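Local atomic coordinates of AlyGC (Glaciecola chathamensis, PDB entry 5GKD), a protein that depolymerises alginate as a lyase of polysaccharide lyase family 6, probably by calcium-assisted beta-elimination. Residues T238-G242 with I300-H304; L194-F198 with K219-N223; I476-T482 with L502-K508; D433-G437 with K481-I485. All coordinates share one frame. Residue numbers count along the deposited sequence, not the author numbering.

Interaction 1. Residues T238-G242 with I300-H304; sequences TLRHG and INRYH. With CO3 (carbonate ion), chain J; PO4 (phosphate ion), chain H.
Residues 238-242 leave strand 236-241 in extended form until Arg240, whose phi/psi of -80/-55° kinks the chain, while 300-304 is an irregular loop; the nearest CA atoms, of His241 and Asn301, are 7.5 Å apart. Side chains of 238-242 reach across, in part to backbone carbonyls of the loop. Arg240 (chi1 t, chi2 p) lays its guanidinium flat on the Tyr303 ring (centres 4.2 Å apart, planes at 11°), an off-centre cation-pi stack. Arg240 NH1 and NH2 both donate to Arg302 O at 2.9 Å. Arg240 NE bonds carbonate O3 (3.0 Å) or phosphate O3 (3.1 Å), alternatives because these modelled atoms lie 1.3 Å apart; both ions probably come from the crystallisation liquor. Tyr303 OH donates to carbonate O2 (2.5 Å). A water joins His241 ND1 (2.8 Å) to His304 ND1 (2.6 Å). With calcium about 6 Å from the Arg240 side chain, this is consistent with a substrate cleft; Glu214 of strand 214-219 and Arg264 of strand 263-265 complete the carbonate site beside the 300-304 loop.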
# COMPACT_ATOMS: atom_id res chain seq x y z
N THR A 238 8.77 -29.07 -14.60
CA THR A 238 10.11 -28.59 -14.93
C THR A 238 11.15 -29.35 -14.12
O THR A 238 11.06 -29.43 -12.89
CB THR A 238 10.24 -27.09 -14.69
OG1 THR A 238 9.51 -26.37 -15.70
CG2 THR A 238 11.72 -26.68 -14.76
N LEU A 239 12.11 -29.94 -14.83
CA LEU A 239 13.33 -30.48 -14.26
C LEU A 239 14.31 -29.32 -14.12
O LEU A 239 15.18 -29.08 -14.97
CB LEU A 239 13.87 -31.60 -15.15
CG LEU A 239 13.55 -33.06 -14.83
CD1 LEU A 239 12.35 -33.25 -13.94
CD2 LEU A 239 13.45 -33.94 -16.09
N ARG A 240 14.16 -28.57 -13.02
CA ARG A 240 14.73 -27.23 -12.88
C ARG A 240 16.21 -27.26 -12.52
O ARG A 240 17.03 -26.60 -13.18
CB ARG A 240 13.96 -26.45 -11.82
CG ARG A 240 14.44 -25.04 -11.64
CD ARG A 240 14.16 -24.20 -12.89
NE ARG A 240 14.82 -22.90 -12.81
CZ ARG A 240 16.09 -22.69 -13.13
NH1 ARG A 240 16.84 -23.68 -13.58
NH2 ARG A 240 16.60 -21.47 -13.00
N HIS A 241 16.56 -27.96 -11.43
CA HIS A 241 17.94 -28.15 -11.00
C HIS A 241 18.10 -29.60 -10.59
O HIS A 241 17.14 -30.25 -10.19
CB HIS A 241 18.35 -27.26 -9.80
CG HIS A 241 18.23 -25.79 -10.02
ND1 HIS A 241 18.82 -25.13 -11.07
CD2 HIS A 241 17.61 -24.84 -9.28
CE1 HIS A 241 18.56 -23.84 -10.99
NE2 HIS A 241 17.82 -23.63 -9.91
N GLY A 242 19.33 -30.09 -10.63
CA GLY A 242 19.51 -31.46 -10.17
C GLY A 242 19.32 -32.49 -11.27
O GLY A 242 18.56 -32.30 -12.21
N ILE A 300 24.85 -22.22 -9.43
CA ILE A 300 24.03 -23.34 -8.99
C ILE A 300 22.54 -23.05 -9.16
O ILE A 300 21.75 -24.00 -9.27
CB ILE A 300 24.38 -23.72 -7.54
CG1 ILE A 300 23.77 -25.08 -7.20
CG2 ILE A 300 23.92 -22.66 -6.56
CD1 ILE A 300 24.29 -25.67 -5.91
N ASN A 301 22.18 -21.80 -9.23
CA ASN A 301 20.80 -21.41 -9.39
C ASN A 301 20.38 -20.85 -10.74
O ASN A 301 19.34 -20.28 -10.86
CB ASN A 301 20.39 -20.43 -8.29
CG ASN A 301 21.00 -19.06 -8.45
OD1 ASN A 301 21.97 -18.89 -9.08
ND2 ASN A 301 20.42 -18.11 -7.84
N ARG A 302 21.20 -21.03 -11.75
CA ARG A 302 20.92 -20.57 -13.09
C ARG A 302 20.39 -21.67 -14.01
O ARG A 302 19.31 -22.12 -13.84
CB ARG A 302 22.13 -19.89 -13.69
CG ARG A 302 22.08 -18.39 -13.74
CD ARG A 302 20.69 -17.81 -13.84
NE ARG A 302 20.43 -17.13 -15.08
CZ ARG A 302 19.33 -16.47 -15.33
NH1 ARG A 302 18.40 -16.40 -14.42
NH2 ARG A 302 19.17 -15.88 -16.47
N TYR A 303 21.17 -22.10 -14.99
CA TYR A 303 20.71 -23.12 -15.91
C TYR A 303 21.85 -24.03 -16.34
O TYR A 303 22.77 -23.58 -16.91
CB TYR A 303 20.01 -22.49 -17.13
CG TYR A 303 18.76 -21.68 -16.85
CD1 TYR A 303 17.53 -22.28 -16.78
CD2 TYR A 303 18.82 -20.32 -16.66
CE1 TYR A 303 16.41 -21.57 -16.58
CE2 TYR A 303 17.69 -19.60 -16.43
CZ TYR A 303 16.50 -20.22 -16.37
OH TYR A 303 15.39 -19.51 -16.15
N HIS A 304 21.77 -25.31 -16.05
CA HIS A 304 22.81 -26.24 -16.41
C HIS A 304 22.53 -26.92 -17.74
O HIS A 304 21.43 -27.32 -17.99
CB HIS A 304 23.08 -27.22 -15.30
CG HIS A 304 23.47 -26.58 -14.02
ND1 HIS A 304 22.58 -25.89 -13.25
CD2 HIS A 304 24.65 -26.53 -13.37
CE1 HIS A 304 23.19 -25.43 -12.19
NE2 HIS A 304 24.45 -25.79 -12.24
C CO3 J . 12.78 -20.83 -14.04
O1 CO3 J . 11.82 -21.71 -14.13
O2 CO3 J . 13.27 -20.51 -15.19
O3 CO3 J . 13.19 -20.34 -12.84
P PO4 H . 12.86 -21.08 -10.19
O1 PO4 H . 12.57 -22.55 -10.34
O2 PO4 H . 11.63 -20.46 -9.67
O3 PO4 H . 13.26 -20.48 -11.57
O4 PO4 H . 13.88 -20.95 -9.09
O HOH W 1 19.98 -25.53 -13.55

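Interaction 2. Residues L194-F198 with K219-N223; sequences LTDSF and KSGKN. With PO4 (phosphate ion), chain H.
Two turns on successive coils of a right-handed parallel beta-helix meet here through a short backbone pairing: 194-198 precedes strand 200-207, and the turn at 219-223 connects strand 214-219 to strand 224-231. The register is set by one bridge, Asp196 with Gly221 (CA-CA 4.2 Å), with Phe198 and Asn223 next at 4.5 Å. Gly221 N donates to Thr195 O at 2.9 Å, and Ser197 N to Gly221 O at 3.0 Å, so Gly221 is held through both of its backbone polar atoms. A CB on it would clash with Asp196 OD1, which explains the value of glycine at this close approach. The chains then turn together: Phe198 (phi/psi 61/32°) and Lys222 (60/41°) both take left-handed backbone angles, and Phe198 CA makes a CH...O contact with Lys222 O at 3.3 Å. On the outside, Asp196 (chi1 m) and Lys222 form a salt bridge, OD1 to NZ 3.3 Å, a weak hydrogen bond. Inside, Asn223 ND2 donates to Ser220 OG at 2.8 Å, while Asn223 OD1 accepts from Thr199 N. Lys219 extends the other way, its NZ meeting phosphate O4 at 2.9 Å. Equivalent turns stacked coil on coil, with an asparagine side chain bonded to the backbone of a neighbouring coil, are typical of the pectate-lyase-like beta-helix.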
# COMPACT_ATOMS: atom_id res chain seq x y z
N LEU A 194 22.26 -30.59 -5.83
CA LEU A 194 23.20 -31.65 -6.15
C LEU A 194 23.14 -32.81 -5.16
O LEU A 194 23.85 -33.80 -5.34
CB LEU A 194 24.63 -31.09 -6.22
CG LEU A 194 24.73 -29.95 -7.23
CD1 LEU A 194 26.14 -29.42 -7.36
CD2 LEU A 194 24.22 -30.44 -8.58
N THR A 195 22.29 -32.74 -4.14
CA THR A 195 22.10 -33.88 -3.26
C THR A 195 20.98 -34.75 -3.83
O THR A 195 20.16 -34.29 -4.62
CB THR A 195 21.76 -33.43 -1.84
OG1 THR A 195 20.43 -32.90 -1.80
CG2 THR A 195 22.73 -32.36 -1.36
N ASP A 196 20.99 -36.01 -3.43
CA ASP A 196 20.02 -37.00 -3.88
C ASP A 196 18.85 -37.02 -2.91
O ASP A 196 19.03 -37.30 -1.72
CB ASP A 196 20.63 -38.39 -3.98
CG ASP A 196 21.64 -38.52 -5.09
OD1 ASP A 196 21.55 -37.79 -6.10
OD2 ASP A 196 22.53 -39.39 -4.97
N SER A 197 17.65 -36.77 -3.42
CA SER A 197 16.45 -36.77 -2.59
C SER A 197 15.70 -38.09 -2.61
O SER A 197 15.18 -38.50 -1.57
CB SER A 197 15.53 -35.63 -3.04
OG SER A 197 14.34 -35.60 -2.28
N PHE A 198 15.63 -38.78 -3.76
CA PHE A 198 14.92 -40.05 -3.91
C PHE A 198 13.43 -39.93 -3.61
O PHE A 198 12.81 -40.86 -3.13
CB PHE A 198 15.52 -41.16 -3.04
CG PHE A 198 16.98 -41.44 -3.30
CD1 PHE A 198 17.46 -41.54 -4.59
CD2 PHE A 198 17.85 -41.66 -2.25
CE1 PHE A 198 18.81 -41.84 -4.82
CE2 PHE A 198 19.19 -41.95 -2.48
CZ PHE A 198 19.67 -42.03 -3.77
N LYS A 219 14.20 -29.89 -8.07
CA LYS A 219 15.43 -29.17 -7.73
C LYS A 219 16.31 -30.04 -6.85
O LYS A 219 16.81 -29.61 -5.81
CB LYS A 219 15.13 -27.85 -7.02
CG LYS A 219 14.58 -26.72 -7.91
CD LYS A 219 14.45 -25.42 -7.11
CE LYS A 219 14.03 -24.24 -7.97
NZ LYS A 219 13.67 -23.04 -7.16
N SER A 220 16.48 -31.29 -7.23
CA SER A 220 17.33 -32.22 -6.50
C SER A 220 17.52 -33.45 -7.38
O SER A 220 16.98 -33.52 -8.50
CB SER A 220 16.72 -32.59 -5.15
OG SER A 220 15.36 -32.95 -5.29
N GLY A 221 18.26 -34.42 -6.86
CA GLY A 221 18.70 -35.56 -7.65
C GLY A 221 17.88 -36.82 -7.44
O GLY A 221 17.38 -37.08 -6.35
N LYS A 222 17.75 -37.59 -8.52
CA LYS A 222 17.30 -38.99 -8.47
C LYS A 222 15.89 -39.13 -7.89
O LYS A 222 15.60 -40.05 -7.13
CB LYS A 222 18.31 -39.86 -7.72
CG LYS A 222 19.74 -39.62 -8.19
CD LYS A 222 20.46 -40.91 -8.52
CE LYS A 222 21.93 -40.88 -8.10
NZ LYS A 222 22.67 -39.67 -8.53
N ASN A 223 15.01 -38.22 -8.26
CA ASN A 223 13.62 -38.34 -7.88
C ASN A 223 12.87 -39.06 -8.98
O ASN A 223 13.34 -39.17 -10.11
CB ASN A 223 13.03 -36.96 -7.62
CG ASN A 223 13.76 -36.23 -6.51
OD1 ASN A 223 14.07 -36.82 -5.48
ND2 ASN A 223 14.06 -34.94 -6.73
P PO4 H . 12.86 -21.08 -10.19
O1 PO4 H . 12.57 -22.55 -10.34
O2 PO4 H . 11.63 -20.46 -9.67
O3 PO4 H . 13.26 -20.48 -11.57
O4 PO4 H . 13.88 -20.95 -9.09

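Interaction 3. Residues I476-T482 with L502-K508; sequences ILSLDKT and LIEINNK
Parallel strands stacked one coil apart are the basic unit of a parallel beta-helix, and 476-482 with 502-508 provides a clear case at the edge of a nine-strand sheet. Ile476 begins outside the strand, its CG2 packing on Glu504 CB at 3.9 Å. From Leu477 the register is in step, Leu477 with Ile503, Ser478 with Glu504 and Leu479 with Ile505 (CA-CA 4.7, 4.6 and 5.0 Å), and the short strand axes lie 4.6 Å apart at 21°. Leu477 N donates to Leu502 O (3.0 Å), and Leu477 O accepts from Glu504 N (2.9 Å). The Leu477 side chain (chi1 m) shares the interior face with Leu479, Ile503 and Ile505; its CD2 lies 3.8 Å from Leu502 CD1 and 4.1 Å from Ile503 CG1, and helix 450-457 packs against it. Ser478 turns to the other face with Glu504, whose carboxylate forms a salt bridge with Arg533 on the next strand. Leu479 continues the ladder, its N donating to Glu504 O (2.8 Å) and its O accepting from Asn506 N (2.8 Å). At Asp480 the pairing gives way to a turn, and Asp480 CA approaches Asn507 O at 3.5 Å; Lys508, opposite it, has positive phi (79°). Beyond Lys481, the Thr482 hydroxyl is hydrogen-bonded to Asn510, and Thr482 OG1 also to a water (2.7 Å) that donates to Lys508 O at 2.7 Å.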
# COMPACT_ATOMS: atom_id res chain seq x y z
N ILE A 476 -19.27 5.42 -1.48
CA ILE A 476 -18.47 4.53 -2.31
C ILE A 476 -19.18 3.19 -2.48
O ILE A 476 -19.73 2.63 -1.52
CB ILE A 476 -17.07 4.37 -1.70
CG1 ILE A 476 -16.29 5.67 -1.85
CG2 ILE A 476 -16.32 3.25 -2.37
CD1 ILE A 476 -14.92 5.60 -1.22
N LEU A 477 -19.20 2.69 -3.71
CA LEU A 477 -19.78 1.39 -4.02
C LEU A 477 -18.67 0.36 -3.90
O LEU A 477 -17.88 0.18 -4.82
CB LEU A 477 -20.37 1.39 -5.43
CG LEU A 477 -21.71 2.05 -5.76
CD1 LEU A 477 -22.26 2.86 -4.62
CD2 LEU A 477 -21.57 2.89 -7.01
N SER A 478 -18.58 -0.32 -2.76
CA SER A 478 -17.52 -1.29 -2.54
C SER A 478 -18.06 -2.68 -2.87
O SER A 478 -19.08 -3.11 -2.32
CB SER A 478 -16.96 -1.22 -1.12
OG SER A 478 -17.98 -1.18 -0.16
N LEU A 479 -17.39 -3.34 -3.80
CA LEU A 479 -17.81 -4.62 -4.35
C LEU A 479 -16.97 -5.74 -3.74
O LEU A 479 -15.74 -5.73 -3.87
CB LEU A 479 -17.66 -4.60 -5.87
CG LEU A 479 -18.33 -5.68 -6.70
CD1 LEU A 479 -19.79 -5.80 -6.33
CD2 LEU A 479 -18.19 -5.30 -8.14
N ASP A 480 -17.63 -6.68 -3.06
CA ASP A 480 -16.96 -7.83 -2.48
C ASP A 480 -17.62 -9.11 -2.96
O ASP A 480 -17.54 -10.14 -2.30
CB ASP A 480 -16.93 -7.76 -0.95
CG ASP A 480 -18.31 -7.77 -0.30
OD1 ASP A 480 -19.32 -7.90 -1.01
OD2 ASP A 480 -18.40 -7.65 0.93
N LYS A 481 -18.26 -9.06 -4.13
CA LYS A 481 -18.85 -10.24 -4.74
C LYS A 481 -18.74 -10.09 -6.25
O LYS A 481 -18.25 -9.08 -6.76
CB LYS A 481 -20.30 -10.40 -4.29
CG LYS A 481 -21.24 -9.37 -4.89
CD LYS A 481 -22.50 -9.17 -4.07
CE LYS A 481 -22.21 -8.37 -2.83
NZ LYS A 481 -23.44 -7.98 -2.09
N THR A 482 -19.20 -11.10 -6.98
CA THR A 482 -19.22 -11.03 -8.44
C THR A 482 -20.54 -10.41 -8.87
O THR A 482 -21.62 -10.87 -8.47
CB THR A 482 -19.02 -12.42 -9.06
OG1 THR A 482 -17.71 -12.92 -8.71
CG2 THR A 482 -19.15 -12.36 -10.57
N LEU A 502 -16.00 6.18 -7.31
CA LEU A 502 -17.31 5.62 -7.59
C LEU A 502 -17.40 4.17 -7.14
O LEU A 502 -18.29 3.80 -6.38
CB LEU A 502 -17.61 5.73 -9.08
CG LEU A 502 -18.96 5.15 -9.47
CD1 LEU A 502 -20.05 5.91 -8.74
CD2 LEU A 502 -19.15 5.21 -10.97
N ILE A 503 -16.48 3.33 -7.62
CA ILE A 503 -16.50 1.89 -7.36
C ILE A 503 -15.14 1.43 -6.86
O ILE A 503 -14.11 1.70 -7.49
CB ILE A 503 -16.90 1.09 -8.61
CG1 ILE A 503 -18.31 1.45 -9.05
CG2 ILE A 503 -16.80 -0.41 -8.33
CD1 ILE A 503 -18.71 0.81 -10.35
N GLU A 504 -15.15 0.70 -5.75
CA GLU A 504 -13.99 0.08 -5.14
C GLU A 504 -14.14 -1.43 -5.22
O GLU A 504 -15.18 -1.98 -4.86
CB GLU A 504 -13.85 0.52 -3.68
CG GLU A 504 -12.78 -0.21 -2.91
CD GLU A 504 -12.81 0.13 -1.43
OE1 GLU A 504 -11.97 0.94 -0.98
OE2 GLU A 504 -13.68 -0.41 -0.72
N ILE A 505 -13.10 -2.11 -5.69
CA ILE A 505 -13.12 -3.56 -5.84
C ILE A 505 -12.33 -4.16 -4.68
O ILE A 505 -11.12 -3.97 -4.58
CB ILE A 505 -12.58 -4.00 -7.20
CG1 ILE A 505 -13.34 -3.31 -8.33
CG2 ILE A 505 -12.67 -5.53 -7.35
CD1 ILE A 505 -12.80 -3.60 -9.74
N ASN A 506 -13.03 -4.88 -3.81
CA ASN A 506 -12.47 -5.57 -2.66
C ASN A 506 -12.26 -7.05 -2.99
O ASN A 506 -12.67 -7.54 -4.04
CB ASN A 506 -13.41 -5.45 -1.46
CG ASN A 506 -13.46 -4.04 -0.89
OD1 ASN A 506 -14.53 -3.45 -0.73
ND2 ASN A 506 -12.30 -3.50 -0.58
N ASN A 507 -11.64 -7.75 -2.04
CA ASN A 507 -11.52 -9.20 -2.13
C ASN A 507 -12.86 -9.82 -2.48
O ASN A 507 -13.89 -9.47 -1.90
CB ASN A 507 -11.02 -9.77 -0.80
CG ASN A 507 -9.56 -9.47 -0.57
OD1 ASN A 507 -8.77 -9.41 -1.51
ND2 ASN A 507 -9.19 -9.27 0.68
N LYS A 508 -12.84 -10.73 -3.46
CA LYS A 508 -13.98 -11.49 -3.96
C LYS A 508 -14.83 -10.64 -4.91
O LYS A 508 -15.75 -11.17 -5.53
CB LYS A 508 -14.87 -12.06 -2.84
CG LYS A 508 -14.05 -12.88 -1.81
CD LYS A 508 -14.82 -13.24 -0.56
CE LYS A 508 -15.96 -14.15 -0.91
NZ LYS A 508 -15.47 -15.25 -1.77
O HOH W 2 -16.64 -13.64 -6.32

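Interaction 4. Residues D433-G437 with K481-I485; sequences DVAFG and KTLTI
Where a connecting segment meets a beta-helix, it can lie along the outward face of a strand without pairing with it, as 433-437 does beside strand 482-487 of the C-terminal parallel beta-helix. The two run almost the same way, CA 434 to 437 and CA 482 to 484 being 15° apart, yet the nearest CA atoms, of Val434 and Thr482, are 6.5 Å apart, and contact is made mainly by side chains, with one backbone carbonyl and a water. Lys481 leads into the strand, and Thr482 (chi1 m) then points its CB toward the loop: its OG1 sits 3.7 Å from Val434 CB, and its CG2 sits 3.7 Å from Phe436 CD1, while the hydroxyl is hydrogen-bonded to Asn510 on the next coil. Leu483 turns inward and offers its backbone, Leu483 O lying 3.6 Å from Phe436 CE1 at the ring edge. Thr484, again facing the loop, places OG1 3.6 Å from Phe436 CD1. Phe436 CD1 (chi1 m) thus meets both threonines, and Arg544 makes a cation-pi contact with the ring. Gly437, at positive phi (73°), closes the patch: its N donates to a water at 2.9 Å that is hydrogen-bonded to Thr484 OG1, also at 2.9 Å.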
# COMPACT_ATOMS: atom_id res chain seq x y z
N ASP A 433 -14.26 -20.25 -9.32
CA ASP A 433 -14.71 -18.91 -9.69
C ASP A 433 -16.23 -18.84 -9.79
O ASP A 433 -16.88 -19.82 -10.16
CB ASP A 433 -14.09 -18.47 -11.02
CG ASP A 433 -12.58 -18.30 -10.93
OD1 ASP A 433 -12.06 -17.99 -9.84
OD2 ASP A 433 -11.90 -18.46 -11.98
N VAL A 434 -16.78 -17.67 -9.48
CA VAL A 434 -18.18 -17.36 -9.75
C VAL A 434 -18.28 -16.73 -11.14
O VAL A 434 -17.55 -15.79 -11.46
CB VAL A 434 -18.77 -16.42 -8.69
CG1 VAL A 434 -20.23 -16.08 -9.04
CG2 VAL A 434 -18.70 -17.04 -7.31
N ALA A 435 -19.18 -17.25 -11.96
CA ALA A 435 -19.34 -16.74 -13.31
C ALA A 435 -20.20 -15.49 -13.31
O ALA A 435 -21.14 -15.36 -12.52
CB ALA A 435 -19.97 -17.80 -14.21
N PHE A 436 -19.88 -14.56 -14.21
CA PHE A 436 -20.72 -13.38 -14.38
C PHE A 436 -22.10 -13.80 -14.87
O PHE A 436 -22.22 -14.58 -15.81
CB PHE A 436 -20.08 -12.42 -15.37
CG PHE A 436 -18.98 -11.57 -14.80
CD1 PHE A 436 -19.24 -10.64 -13.80
CD2 PHE A 436 -17.69 -11.67 -15.29
CE1 PHE A 436 -18.21 -9.85 -13.29
CE2 PHE A 436 -16.68 -10.87 -14.79
CZ PHE A 436 -16.94 -9.97 -13.79
N GLY A 437 -23.14 -13.27 -14.23
CA GLY A 437 -24.49 -13.55 -14.68
C GLY A 437 -24.98 -14.95 -14.37
O GLY A 437 -25.98 -15.39 -14.95
N LYS A 481 -18.26 -9.06 -4.13
CA LYS A 481 -18.85 -10.24 -4.74
C LYS A 481 -18.74 -10.09 -6.25
O LYS A 481 -18.25 -9.08 -6.76
CB LYS A 481 -20.30 -10.40 -4.29
CG LYS A 481 -21.24 -9.37 -4.89
CD LYS A 481 -22.50 -9.17 -4.07
CE LYS A 481 -22.21 -8.37 -2.83
NZ LYS A 481 -23.44 -7.98 -2.09
N THR A 482 -19.20 -11.10 -6.98
CA THR A 482 -19.22 -11.03 -8.44
C THR A 482 -20.54 -10.41 -8.87
O THR A 482 -21.62 -10.87 -8.47
CB THR A 482 -19.02 -12.42 -9.06
OG1 THR A 482 -17.71 -12.92 -8.71
CG2 THR A 482 -19.15 -12.36 -10.57
N LEU A 483 -20.47 -9.35 -9.67
CA LEU A 483 -21.67 -8.57 -9.96
C LEU A 483 -21.59 -7.98 -11.35
O LEU A 483 -20.52 -7.58 -11.81
CB LEU A 483 -21.84 -7.45 -8.93
CG LEU A 483 -23.25 -7.01 -8.59
CD1 LEU A 483 -23.95 -8.05 -7.71
CD2 LEU A 483 -23.24 -5.64 -7.92
N THR A 484 -22.74 -7.91 -12.02
CA THR A 484 -22.89 -7.20 -13.29
C THR A 484 -23.86 -6.04 -13.08
O THR A 484 -24.95 -6.23 -12.55
CB THR A 484 -23.41 -8.12 -14.40
OG1 THR A 484 -22.46 -9.16 -14.65
CG2 THR A 484 -23.62 -7.34 -15.68
N ILE A 485 -23.44 -4.84 -13.49
CA ILE A 485 -24.30 -3.67 -13.48
C ILE A 485 -24.66 -3.35 -14.93
O ILE A 485 -23.80 -2.95 -15.72
CB ILE A 485 -23.63 -2.48 -12.78
CG1 ILE A 485 -23.28 -2.88 -11.34
CG2 ILE A 485 -24.54 -1.28 -12.81
CD1 ILE A 485 -22.72 -1.78 -10.51
O HOH W 3 -22.80 -10.99 -12.46

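How the interactions relate
Followed from the N terminus, the chain first closes interaction 2, with 20 residues between its segments, and then interaction 1, with 57. The two are in series yet touch, because strand 214-219 runs into Lys219 beside Arg240 and His241, and both reach the same phosphate; together they tie a stacked turn to the carbonate site of the N-terminal beta-helix. The chain then passes to the second beta-helix through 433-437. Interaction 4 closes on 481-485, and interaction 3 opens on the overlapping 476-482 and closes at 502-508, so the two follow end to end and share Lys481 and Thr482; none of the four contacts nests in another. This pair lies about 41 to 47 Å, centre to centre, from the first.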